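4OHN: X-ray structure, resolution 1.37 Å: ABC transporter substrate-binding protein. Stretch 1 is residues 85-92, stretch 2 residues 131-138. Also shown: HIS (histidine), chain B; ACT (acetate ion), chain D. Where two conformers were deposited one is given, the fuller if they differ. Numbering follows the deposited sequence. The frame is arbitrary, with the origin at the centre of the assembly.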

# COMPACT_ATOMS: atom_id res chain seq x y z
N TYR A 85 1.66 -2.88 -0.98
CA TYR A 85 2.96 -2.51 -1.52
C TYR A 85 2.91 -2.59 -3.05
O TYR A 85 2.81 -3.68 -3.64
N SER A 86 2.98 -1.44 -3.71
CA SER A 86 2.85 -1.38 -5.17
C SER A 86 4.08 -1.93 -5.86
O SER A 86 5.21 -1.52 -5.57
N ALA A 87 3.85 -2.86 -6.79
CA ALA A 87 4.92 -3.53 -7.52
C ALA A 87 5.30 -2.72 -8.74
O ALA A 87 4.66 -2.83 -9.79
N THR A 88 6.32 -1.89 -8.59
CA THR A 88 6.75 -0.97 -9.64
C THR A 88 8.09 -1.40 -10.22
O THR A 88 8.86 -2.10 -9.58
N ASP A 89 8.37 -0.95 -11.44
CA ASP A 89 9.63 -1.28 -12.09
C ASP A 89 10.82 -0.81 -11.29
O ASP A 89 11.81 -1.53 -11.17
N GLU A 90 10.73 0.40 -10.75
CA GLU A 90 11.79 0.95 -9.91
C GLU A 90 12.08 0.02 -8.74
O GLU A 90 13.23 -0.29 -8.45
N ARG A 91 11.04 -0.46 -8.07
CA ARG A 91 11.24 -1.32 -6.91
C ARG A 91 11.79 -2.69 -7.28
O ARG A 91 12.49 -3.31 -6.48
N ARG A 92 11.48 -3.16 -8.48
CA ARG A 92 12.01 -4.45 -8.95
C ARG A 92 13.53 -4.43 -9.11
O ARG A 92 14.16 -5.49 -9.17
N ALA A 131 5.72 10.55 1.53
CA ALA A 131 7.10 10.66 1.08
C ALA A 131 7.63 9.38 0.50
O ALA A 131 8.32 9.40 -0.52
N GLY A 132 7.33 8.26 1.16
CA GLY A 132 7.88 6.97 0.76
C GLY A 132 7.01 6.19 -0.21
O GLY A 132 7.25 5.02 -0.48
N SER A 133 5.98 6.84 -0.72
CA SER A 133 4.99 6.14 -1.55
C SER A 133 5.36 6.01 -3.02
O SER A 133 6.10 6.82 -3.59
N SER A 134 4.79 5.00 -3.64
CA SER A 134 4.91 4.82 -5.08
C SER A 134 4.25 6.01 -5.80
O SER A 134 4.69 6.39 -6.88
N GLY A 135 3.21 6.56 -5.22
CA GLY A 135 2.57 7.74 -5.79
C GLY A 135 3.53 8.90 -5.94
O GLY A 135 3.57 9.56 -6.99
N TYR A 136 4.29 9.19 -4.89
CA TYR A 136 5.26 10.27 -4.99
C TYR A 136 6.30 9.98 -6.05
O TYR A 136 6.72 10.87 -6.81
N ALA A 137 6.75 8.73 -6.14
CA ALA A 137 7.72 8.38 -7.16
C ALA A 137 7.15 8.63 -8.57
O ALA A 137 7.84 9.10 -9.46
N ASP A 138 5.87 8.33 -8.77
CA ASP A 138 5.26 8.53 -10.08
C ASP A 138 5.03 10.03 -10.35
O ASP A 138 5.08 10.46 -11.50

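The two stretches meet over a small area, about 200 Å² counting both sides, and no clear hydrogen bond passes directly from one to the other. The bound histidine bridges them, its carboxylate taking donors from both. Arg91 NH1 gives a hydrogen bond to HIS O at 2.8 Å and Arg91 NH2 one to HIS OXT at 2.9 Å, a paired arrangement that suits a guanidinium presenting its edge to a carboxylate. Backbone donors complete the clamp: Ser86 N reaches HIS O at 3.0 Å from stretch 1, and Ser134 N reaches HIS OXT at 3.0 Å from stretch 2. The latter comes from the first turn of a helix, where amides lack an acceptor inside the helix and are available to a ligand. The ligand's amino group is held as well, HIS N donating to Ser86 OG at 2.9 Å, with Ser86 in the m rotamer. Ser86 OG also lies 3.2 Å from Ser134 OG; both hydroxyls are hydrogen-bonded elsewhere in the structure.

Arg91 reaches the carboxylate in an extended conformation. Its chi1 is m, chi2 and chi3 are t, and chi4 is 172°, so the chain runs out nearly straight from a CA-to-CB bond that points toward stretch 2. NH1 also donates to Ser86 O at 2.9 Å, tying the guanidinium to its own stretch, while Arg91 NH2 comes within 3.4 Å of Gly132 O, which lies at the guanidinium's edge.

The nonpolar packing centres on Ser134, the residue most covered by the other stretch. It points toward stretch 1 in the p rotamer, and its CB sits over one face of the Arg91 guanidinium, 3.7 Å from Arg91 NH1. The methyl Thr88 CG2 approaches Ser134 CB at 4.1 Å. Farther along, Glu90, with chi1 and chi2 both t, brings OE1 to 4.2 Å from Ala137 CB.

Each stretch has a capping hydroxyl. Thr88, in the p rotamer before a short, weakly bonded helix, accepts from Arg91 N at OG1 (3.2 Å). Ser133, also p, precedes the helix that begins at Ser134; it points away from stretch 1 and accepts from Tyr136 N at OG (3.0 Å).

Tyr85 stays outside the direct contact: its CB points away, chi1 is t, and its OH donates to the acetate, ACT O, at 2.7 Å. That same ACT O lies 3.3 Å from Arg91 NE. The rule to read here is economical: a long arginine and a serine amide from stretch 1, one helix N-terminal amide from stretch 2, and a ligand carboxylate that takes all of them.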

# COMPACT_ATOMS: atom_id res chain seq x y z
CB TYR A 85 4.03 -3.43 -0.94
CG TYR A 85 5.48 -3.11 -1.23
CD1 TYR A 85 5.97 -1.81 -1.22
CD2 TYR A 85 6.39 -4.12 -1.44
CE1 TYR A 85 7.31 -1.54 -1.44
CE2 TYR A 85 7.72 -3.86 -1.66
CZ TYR A 85 8.18 -2.57 -1.66
OH TYR A 85 9.51 -2.37 -1.89
CB SER A 86 2.62 0.06 -5.59
OG SER A 86 1.44 0.55 -4.97
CB ALA A 87 4.50 -4.94 -7.92
CB THR A 88 6.89 0.45 -9.09
OG1 THR A 88 7.99 0.50 -8.19
CG2 THR A 88 5.62 0.88 -8.35
CB ASP A 89 9.70 -0.63 -13.48
CG ASP A 89 8.83 -1.32 -14.50
OD1 ASP A 89 8.33 -2.43 -14.22
OD2 ASP A 89 8.65 -0.76 -15.60
CB GLU A 90 11.36 2.34 -9.42
CG GLU A 90 12.40 3.18 -8.72
CD GLU A 90 11.85 4.56 -8.32
OE1 GLU A 90 11.32 5.28 -9.20
OE2 GLU A 90 11.94 4.91 -7.13
CB ARG A 91 9.93 -1.45 -6.13
CG ARG A 91 9.59 -0.17 -5.42
CD ARG A 91 8.22 -0.18 -4.81
NE ARG A 91 8.02 0.97 -3.94
CZ ARG A 91 6.86 1.31 -3.40
NH1 ARG A 91 5.77 0.61 -3.66
NH2 ARG A 91 6.81 2.35 -2.59
CB ARG A 92 11.33 -4.86 -10.26
CG ARG A 92 9.92 -5.37 -10.06
CD ARG A 92 9.27 -5.78 -11.38
NE ARG A 92 7.84 -6.03 -11.22
CZ ARG A 92 7.32 -7.15 -10.72
NH1 ARG A 92 8.09 -8.14 -10.30
NH2 ARG A 92 6.01 -7.28 -10.63
CB ALA A 131 8.02 11.12 2.24
CB SER A 133 3.64 6.83 -1.47
OG SER A 133 3.61 8.08 -2.14
CB SER A 134 4.29 3.48 -5.49
OG SER A 134 2.98 3.41 -5.02
CB TYR A 136 5.94 10.56 -3.63
CG TYR A 136 6.93 11.68 -3.74
CD1 TYR A 136 6.49 12.98 -3.91
CD2 TYR A 136 8.29 11.45 -3.79
CE1 TYR A 136 7.38 14.03 -4.08
CE2 TYR A 136 9.18 12.50 -3.96
CZ TYR A 136 8.71 13.78 -4.10
OH TYR A 136 9.58 14.84 -4.25
CB ALA A 137 8.18 6.93 -7.03
CB ASP A 138 3.95 7.74 -10.18
CG ASP A 138 3.72 7.15 -11.57
OD1 ASP A 138 4.68 7.02 -12.37
OD2 ASP A 138 2.56 6.79 -11.87
N HIS B . 0.94 1.76 -2.39
CA HIS B . 1.90 2.79 -1.92
C HIS B . 3.29 2.22 -1.84
O HIS B . 3.48 1.01 -2.10
CB HIS B . 1.44 3.47 -0.61
CG HIS B . 1.62 2.70 0.66
ND1 HIS B . 1.97 3.35 1.84
CD2 HIS B . 1.43 1.40 0.99
CE1 HIS B . 2.00 2.47 2.83
NE2 HIS B . 1.68 1.28 2.34
OXT HIS B . 4.21 3.01 -1.52
C ACT D . 11.55 0.38 -2.14
O ACT D . 10.39 0.16 -1.77
OXT ACT D . 11.85 1.59 -2.25
CH3 ACT D . 12.50 -0.74 -2.44